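Local coordinates for GTP-binding protein (PDB 2QTF) that hydrolyses GTP, for which it is specific, and associates with the 50S ribosomal subunit, where it may act in protein synthesis or ribosome biogenesis, at residues 262-267 with 298-303; 294-299 with 329-334. All coordinates share one frame; numbering follows the deposited sequence.

In the fold
Along the chain, strand 260-266 of the G domain comes first, and interaction 1 pairs its end with residues 298-303, closing the excursion through helix 271-288. The chain then passes through helix 309-323 and returns as strand 327-332, where interaction 2 closes a second excursion on residues 294-299. The two loops follow one another and overlap around strand 295-300, where Thr298 and Leu299 belong to both contacts. Strand 295-300 is thus held between two parallel neighbours in two successive beta-alpha-beta units. Both contacts run out at loops inferred to bind GTP, and these loops are joined by a probable hydrogen bond between Asp303 and Ser334.

Interaction 1: residues 262-267 with 298-303; sequences ILVIDS and TLNKID
Ile262 opens the contact with its CG2 branch, which meets Thr298 CG2 at 3.7 Å on the face covered by Leu195 of helix 192-200. Leu263 contributes its carbonyl, taking the Thr298 N-H in the carbonyl plane. The side chain of Val264 lies alongside that of Thr298, and its CG1, anti to the backbone N, reaches Asn300 CB at 3.8 Å; Thr298 OG1, packed against these methyls, is buried without a polar partner. Ile265 bonds through both its N-H and its C=O: N donates to Thr298 O from above the carbonyl plane, and O receives Asn300 N nearly along the C=O axis. On the other face Leu299 crosses Ile265 obliquely, its CD1 closer still to Ser267 CA, at 3.5 Å. Asp266 crosses the extended Lys301 chain, OD2 forming a long salt bridge of 3.9 Å to NZ, while OD1 is bound by Thr268. An alanine at Asp266 has no carboxylate for either bond, and would probably leave the Lys301 tip and the turn at Thr268 less well restrained. Ser267 grips Asn300 O twice, through N at 2.8 Å and OG at 2.7 Å. The double grip fixes the strand end that carries the NKxD motif of GTPases, residues 300-303, inferred to bind GTP, with Asn300 and Lys301 tied to Ser190 and Asn189 of the P-loop.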
ATOM      1  N   ILE A 262       2.276   4.366 -14.158  1.00 19.90           N
ATOM      2  CA  ILE A 262       1.621   3.163 -14.663  1.00 20.28           C
ATOM      3  C   ILE A 262       0.506   2.899 -13.681  1.00 21.46           C
ATOM      4  O   ILE A 262       0.795   2.695 -12.517  1.00 20.25           O
ATOM      5  CB  ILE A 262       2.583   1.942 -14.658  1.00 21.09           C
ATOM      6  CG1 ILE A 262       3.766   2.209 -15.683  1.00 18.63           C
ATOM      7  CG2 ILE A 262       1.794   0.576 -14.824  1.00 21.77           C
ATOM      8  CD1 ILE A 262       4.989   1.146 -15.601  1.00 18.55           C
ATOM      9  N   LEU A 263      -0.751   2.849 -14.185  1.00 19.36           N
ATOM     10  CA  LEU A 263      -1.917   2.521 -13.380  1.00 20.48           C
ATOM     11  C   LEU A 263      -2.333   1.119 -13.610  1.00 19.98           C
ATOM     12  O   LEU A 263      -2.661   0.686 -14.731  1.00 19.58           O
ATOM     13  CB  LEU A 263      -3.122   3.424 -13.707  1.00 20.66           C
ATOM     14  CG  LEU A 263      -4.447   3.105 -13.015  1.00 22.24           C
ATOM     15  CD1 LEU A 263      -4.383   3.410 -11.493  1.00 20.88           C
ATOM     16  CD2 LEU A 263      -5.570   4.070 -13.668  1.00 21.75           C
ATOM     17  N   VAL A 264      -2.307   0.390 -12.530  1.00 19.14           N
ATOM     18  CA  VAL A 264      -2.522  -1.051 -12.582  1.00 19.96           C
ATOM     19  C   VAL A 264      -3.964  -1.343 -12.194  1.00 20.41           C
ATOM     20  O   VAL A 264      -4.457  -0.812 -11.168  1.00 22.39           O
ATOM     21  CB  VAL A 264      -1.540  -1.871 -11.669  1.00 21.04           C
ATOM     22  CG1 VAL A 264      -1.622  -3.351 -11.928  1.00 23.60           C
ATOM     23  CG2 VAL A 264      -0.033  -1.449 -11.816  1.00 18.77           C
ATOM     24  N   ILE A 265      -4.641  -2.160 -12.985  1.00 20.62           N
ATOM     25  CA  ILE A 265      -6.137  -2.432 -12.808  1.00 23.22           C
ATOM     26  C   ILE A 265      -6.345  -3.908 -12.850  1.00 23.26           C
ATOM     27  O   ILE A 265      -5.840  -4.583 -13.793  1.00 23.71           O
ATOM     28  CB  ILE A 265      -7.008  -1.765 -13.920  1.00 22.98           C
ATOM     29  CG1 ILE A 265      -6.682  -0.265 -13.981  1.00 27.49           C
ATOM     30  CG2 ILE A 265      -8.529  -1.964 -13.593  1.00 27.57           C
ATOM     31  CD1 ILE A 265      -7.231   0.577 -12.652  1.00 33.50           C
ATOM     32  N   ASP A 266      -6.991  -4.449 -11.805  1.00 22.57           N
ATOM     33  CA  ASP A 266      -7.362  -5.854 -11.810  1.00 23.97           C
ATOM     34  C   ASP A 266      -8.370  -6.242 -12.926  1.00 27.15           C
ATOM     35  O   ASP A 266      -9.558  -5.989 -12.762  1.00 26.82           O
ATOM     36  CB  ASP A 266      -7.843  -6.256 -10.408  1.00 25.50           C
ATOM     37  CG  ASP A 266      -8.065  -7.746 -10.258  1.00 28.95           C
ATOM     38  OD1 ASP A 266      -8.130  -8.506 -11.287  1.00 31.27           O
ATOM     39  OD2 ASP A 266      -8.192  -8.141  -9.111  1.00 31.54           O
ATOM     40  N   SER A 267      -7.943  -6.953 -13.980  1.00 26.20           N
ATOM     41  CA  SER A 267      -8.903  -7.330 -15.043  1.00 28.63           C
ATOM     42  C   SER A 267      -9.978  -8.373 -14.602  1.00 30.03           C
ATOM     43  O   SER A 267     -10.928  -8.631 -15.368  1.00 31.98           O
ATOM     44  CB  SER A 267      -8.153  -7.996 -16.272  1.00 27.77           C
ATOM     45  OG  SER A 267      -7.625  -9.238 -15.866  1.00 29.84           O
ATOM     46  N   THR A 298      -2.263  -0.450 -17.148  1.00 23.27           N
ATOM     47  CA  THR A 298      -2.052  -1.837 -17.441  1.00 23.07           C
ATOM     48  C   THR A 298      -3.183  -2.657 -16.807  1.00 23.34           C
ATOM     49  O   THR A 298      -3.286  -2.744 -15.590  1.00 21.48           O
ATOM     50  CB  THR A 298      -0.674  -2.382 -16.950  1.00 22.39           C
ATOM     51  OG1 THR A 298      -0.607  -2.288 -15.530  1.00 22.97           O
ATOM     52  CG2 THR A 298       0.501  -1.617 -17.554  1.00 22.91           C
ATOM     53  N   LEU A 299      -3.968  -3.277 -17.658  1.00 23.69           N
ATOM     54  CA  LEU A 299      -4.979  -4.215 -17.246  1.00 25.72           C
ATOM     55  C   LEU A 299      -4.347  -5.572 -16.959  1.00 26.43           C
ATOM     56  O   LEU A 299      -3.937  -6.293 -17.865  1.00 25.14           O
ATOM     57  CB  LEU A 299      -6.061  -4.276 -18.381  1.00 27.88           C
ATOM     58  CG  LEU A 299      -7.320  -5.040 -18.145  1.00 30.35           C
ATOM     59  CD1 LEU A 299      -7.952  -4.467 -16.744  1.00 28.75           C
ATOM     60  CD2 LEU A 299      -8.238  -4.807 -19.379  1.00 26.50           C
ATOM     61  N   ASN A 300      -4.203  -5.871 -15.668  1.00 24.13           N
ATOM     62  CA  ASN A 300      -3.395  -6.954 -15.180  1.00 24.07           C
ATOM     63  C   ASN A 300      -4.238  -8.188 -14.795  1.00 25.42           C
ATOM     64  O   ASN A 300      -5.479  -8.084 -14.783  1.00 24.78           O
ATOM     65  CB  ASN A 300      -2.616  -6.458 -13.938  1.00 23.22           C
ATOM     66  CG  ASN A 300      -1.492  -7.413 -13.520  1.00 22.75           C
ATOM     67  OD1 ASN A 300      -0.842  -8.086 -14.333  1.00 24.16           O
ATOM     68  ND2 ASN A 300      -1.279  -7.515 -12.230  1.00 22.00           N
ATOM     69  N   LYS A 301      -3.541  -9.312 -14.573  1.00 24.28           N
ATOM     70  CA  LYS A 301      -4.067 -10.618 -14.118  1.00 27.42           C
ATOM     71  C   LYS A 301      -4.948 -11.226 -15.188  1.00 29.19           C
ATOM     72  O   LYS A 301      -5.880 -12.001 -14.864  1.00 30.67           O
ATOM     73  CB  LYS A 301      -4.879 -10.442 -12.819  1.00 26.42           C
ATOM     74  CG  LYS A 301      -4.119  -9.822 -11.711  1.00 26.53           C
ATOM     75  CD  LYS A 301      -4.931 -10.016 -10.382  1.00 32.87           C
ATOM     76  CE  LYS A 301      -4.206  -9.335  -9.282  1.00 33.05           C
ATOM     77  NZ  LYS A 301      -4.764  -9.685  -7.904  1.00 33.09           N
ATOM     78  N   ILE A 302      -4.659 -10.915 -16.462  1.00 30.28           N
ATOM     79  CA  ILE A 302      -5.509 -11.320 -17.564  1.00 30.70           C
ATOM     80  C   ILE A 302      -5.552 -12.856 -17.741  1.00 34.91           C
ATOM     81  O   ILE A 302      -6.453 -13.366 -18.448  1.00 36.28           O
ATOM     82  CB  ILE A 302      -5.078 -10.727 -18.930  1.00 31.36           C
ATOM     83  CG1 ILE A 302      -3.667 -11.343 -19.417  1.00 30.28           C
ATOM     84  CG2 ILE A 302      -5.286  -9.147 -18.923  1.00 27.78           C
ATOM     85  CD1 ILE A 302      -3.191 -10.806 -20.826  1.00 29.71           C
ATOM     86  N   ASP A 303      -4.598 -13.560 -17.140  1.00 36.00           N
ATOM     87  CA  ASP A 303      -4.630 -15.018 -17.161  1.00 41.13           C
ATOM     88  C   ASP A 303      -5.854 -15.597 -16.416  1.00 44.01           C
ATOM     89  O   ASP A 303      -6.346 -16.692 -16.777  1.00 43.87           O
ATOM     90  CB  ASP A 303      -3.327 -15.611 -16.586  1.00 39.70           C
ATOM     91  CG  ASP A 303      -3.017 -15.130 -15.169  1.00 44.72           C
ATOM     92  OD1 ASP A 303      -2.776 -13.883 -14.925  1.00 41.58           O
ATOM     93  OD2 ASP A 303      -2.946 -16.037 -14.299  1.00 45.12           O
TER

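Interaction 2: residues 294-299 with 329-334; sequences PILVTL and DVIPIS
The segments 295-299 and 329-332 run parallel, their axes 4.6 Å apart at closest approach and 19° from parallel. Four backbone bonds join them: Val297 N to Asp329 O in the carbonyl plane, Ile331 N to Val297 O and Leu299 N to Ile331 O nearly along the C=O axes, and Ile333 N to Leu299 O at 2.9 Å from above the carbonyl plane. The last bond carries the ladder past the end of the strand into the loop that leads to Ser334.

Ile331 projects on the same face as Thr298, the two side chains lying side by side. From CB, the chain enters the crowded position between backbone N and carbonyl carbon (chi1 60°), which brings CG1 back over the neighbouring strand, 4.0 Å from both Val297 O and Thr298 CG2. Extended beyond it (chi2 179°), CD1 remains beside Thr298 CG2 at 4.1 Å and approaches Leu296 CD1 at 4.3 Å. Leu343 of helix 341-355 also touches this side chain.

Ile333 adopts the same crowded first torsion, but crosses Thr298 obliquely, so that its CD1 lies 3.9 Å from Thr298 CB. Farther back, Leu296 CD1 packs on Asp329 CB at 3.7 Å. The Asp329 carboxylate turns away from this contact: OD1 accepts the N-H of Val330 from above its plane, and OD2 is in a salt bridge with Lys347. On the other face Val297 CB meets Val330 CG2, and Val330 rests against helix 309-323.

The chemistry is therefore divided, with main-chain bonds setting the register and aliphatic branches filling both faces. The final bond from Ile333 places the start of the Ser334 loop, whose residues are inferred to bind GTP, beside the end of strand 295-300.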
ATOM      1  N   PRO A 294       1.840  11.703 -18.361  1.00 26.56           N
ATOM      2  CA  PRO A 294       1.346  10.548 -19.110  1.00 25.51           C
ATOM      3  C   PRO A 294       1.033   9.356 -18.221  1.00 23.73           C
ATOM      4  O   PRO A 294       1.830   9.055 -17.305  1.00 23.81           O
ATOM      5  CB  PRO A 294       2.511  10.192 -20.062  1.00 26.52           C
ATOM      6  CG  PRO A 294       3.392  11.479 -20.098  1.00 26.84           C
ATOM      7  CD  PRO A 294       3.215  12.119 -18.751  1.00 26.42           C
ATOM      8  N   ILE A 295      -0.093   8.669 -18.490  1.00 22.66           N
ATOM      9  CA  ILE A 295      -0.427   7.465 -17.699  1.00 21.86           C
ATOM     10  C   ILE A 295      -0.570   6.250 -18.595  1.00 22.77           C
ATOM     11  O   ILE A 295      -1.359   6.292 -19.572  1.00 24.26           O
ATOM     12  CB  ILE A 295      -1.747   7.699 -16.866  1.00 22.34           C
ATOM     13  CG1 ILE A 295      -1.466   8.817 -15.787  1.00 18.42           C
ATOM     14  CG2 ILE A 295      -2.138   6.351 -16.146  1.00 22.31           C
ATOM     15  CD1 ILE A 295      -2.720   8.996 -14.816  1.00 21.39           C
ATOM     16  N   LEU A 296       0.216   5.195 -18.345  1.00 22.14           N
ATOM     17  CA  LEU A 296       0.089   3.954 -19.062  1.00 21.10           C
ATOM     18  C   LEU A 296      -0.780   3.065 -18.192  1.00 21.33           C
ATOM     19  O   LEU A 296      -0.388   2.734 -17.064  1.00 20.82           O
ATOM     20  CB  LEU A 296       1.485   3.300 -19.162  1.00 23.81           C
ATOM     21  CG  LEU A 296       1.568   1.868 -19.752  1.00 23.54           C
ATOM     22  CD1 LEU A 296       0.900   1.740 -21.150  1.00 26.38           C
ATOM     23  CD2 LEU A 296       3.113   1.344 -19.850  1.00 23.80           C
ATOM     24  N   VAL A 297      -1.913   2.599 -18.677  1.00 21.36           N
ATOM     25  CA  VAL A 297      -2.804   1.808 -17.851  1.00 21.81           C
ATOM     26  C   VAL A 297      -2.502   0.372 -18.183  1.00 23.28           C
ATOM     27  O   VAL A 297      -2.460  -0.019 -19.383  1.00 23.63           O
ATOM     28  CB  VAL A 297      -4.374   2.108 -18.125  1.00 19.68           C
ATOM     29  CG1 VAL A 297      -5.214   1.204 -17.231  1.00 22.53           C
ATOM     30  CG2 VAL A 297      -4.691   3.616 -17.975  1.00 20.84           C
ATOM     31  N   THR A 298      -2.263  -0.450 -17.148  1.00 23.27           N
ATOM     32  CA  THR A 298      -2.052  -1.837 -17.441  1.00 23.07           C
ATOM     33  C   THR A 298      -3.183  -2.657 -16.807  1.00 23.34           C
ATOM     34  O   THR A 298      -3.286  -2.744 -15.590  1.00 21.48           O
ATOM     35  CB  THR A 298      -0.674  -2.382 -16.950  1.00 22.39           C
ATOM     36  OG1 THR A 298      -0.607  -2.288 -15.530  1.00 22.97           O
ATOM     37  CG2 THR A 298       0.501  -1.617 -17.554  1.00 22.91           C
ATOM     38  N   LEU A 299      -3.968  -3.277 -17.658  1.00 23.69           N
ATOM     39  CA  LEU A 299      -4.979  -4.215 -17.246  1.00 25.72           C
ATOM     40  C   LEU A 299      -4.347  -5.572 -16.959  1.00 26.43           C
ATOM     41  O   LEU A 299      -3.937  -6.293 -17.865  1.00 25.14           O
ATOM     42  CB  LEU A 299      -6.061  -4.276 -18.381  1.00 27.88           C
ATOM     43  CG  LEU A 299      -7.320  -5.040 -18.145  1.00 30.35           C
ATOM     44  CD1 LEU A 299      -7.952  -4.467 -16.744  1.00 28.75           C
ATOM     45  CD2 LEU A 299      -8.238  -4.807 -19.379  1.00 26.50           C
ATOM     46  N   ASP A 329      -1.191   4.846 -23.050  1.00 23.52           N
ATOM     47  CA  ASP A 329      -1.756   3.701 -23.692  1.00 25.66           C
ATOM     48  C   ASP A 329      -2.419   2.853 -22.662  1.00 23.05           C
ATOM     49  O   ASP A 329      -2.289   3.131 -21.469  1.00 22.92           O
ATOM     50  CB  ASP A 329      -0.623   2.853 -24.322  1.00 26.16           C
ATOM     51  CG  ASP A 329      -1.116   2.097 -25.584  1.00 33.38           C
ATOM     52  OD1 ASP A 329      -2.358   1.946 -25.718  1.00 29.63           O
ATOM     53  OD2 ASP A 329      -0.274   1.710 -26.415  1.00 39.94           O
ATOM     54  N   VAL A 330      -3.136   1.838 -23.122  1.00 23.65           N
ATOM     55  CA  VAL A 330      -3.843   0.863 -22.293  1.00 23.78           C
ATOM     56  C   VAL A 330      -3.466  -0.519 -22.814  1.00 25.26           C
ATOM     57  O   VAL A 330      -3.769  -0.800 -24.002  1.00 25.97           O
ATOM     58  CB  VAL A 330      -5.425   1.085 -22.349  1.00 23.62           C
ATOM     59  CG1 VAL A 330      -6.093   0.128 -21.423  1.00 26.86           C
ATOM     60  CG2 VAL A 330      -5.822   2.487 -21.833  1.00 20.89           C
ATOM     61  N   ILE A 331      -2.772  -1.349 -22.003  1.00 22.38           N
ATOM     62  CA  ILE A 331      -2.343  -2.709 -22.429  1.00 24.33           C
ATOM     63  C   ILE A 331      -2.802  -3.793 -21.453  1.00 22.97           C
ATOM     64  O   ILE A 331      -2.872  -3.566 -20.275  1.00 22.54           O
ATOM     65  CB  ILE A 331      -0.812  -2.781 -22.701  1.00 21.94           C
ATOM     66  CG1 ILE A 331      -0.043  -2.423 -21.410  1.00 21.84           C
ATOM     67  CG2 ILE A 331      -0.509  -1.619 -23.745  1.00 26.15           C
ATOM     68  CD1 ILE A 331       1.526  -2.461 -21.466  1.00 24.30           C
ATOM     69  N   PRO A 332      -3.083  -4.981 -21.961  1.00 23.57           N
ATOM     70  CA  PRO A 332      -3.336  -6.111 -21.085  1.00 22.59           C
ATOM     71  C   PRO A 332      -2.073  -6.859 -20.828  1.00 22.47           C
ATOM     72  O   PRO A 332      -1.276  -7.122 -21.806  1.00 20.66           O
ATOM     73  CB  PRO A 332      -4.268  -6.997 -21.947  1.00 23.40           C
ATOM     74  CG  PRO A 332      -3.738  -6.692 -23.449  1.00 23.52           C
ATOM     75  CD  PRO A 332      -3.242  -5.288 -23.418  1.00 24.28           C
ATOM     76  N   ILE A 333      -1.858  -7.240 -19.583  1.00 21.09           N
ATOM     77  CA  ILE A 333      -0.694  -8.048 -19.271  1.00 22.27           C
ATOM     78  C   ILE A 333      -1.062  -9.080 -18.235  1.00 23.00           C
ATOM     79  O   ILE A 333      -2.127  -8.981 -17.574  1.00 23.37           O
ATOM     80  CB  ILE A 333       0.457  -7.187 -18.604  1.00 21.80           C
ATOM     81  CG1 ILE A 333      -0.083  -6.572 -17.267  1.00 23.47           C
ATOM     82  CG2 ILE A 333       0.958  -6.118 -19.621  1.00 19.23           C
ATOM     83  CD1 ILE A 333       1.028  -5.819 -16.415  1.00 24.19           C
ATOM     84  N   SER A 334      -0.173 -10.034 -18.013  1.00 23.46           N
ATOM     85  CA  SER A 334      -0.236 -10.853 -16.791  1.00 24.24           C
ATOM     86  C   SER A 334       1.153 -10.833 -16.170  1.00 25.04           C
ATOM     87  O   SER A 334       2.083 -11.451 -16.699  1.00 25.89           O
ATOM     88  CB  SER A 334      -0.694 -12.262 -17.028  1.00 25.35           C
ATOM     89  OG  SER A 334      -0.433 -12.933 -15.794  1.00 27.13           O
TER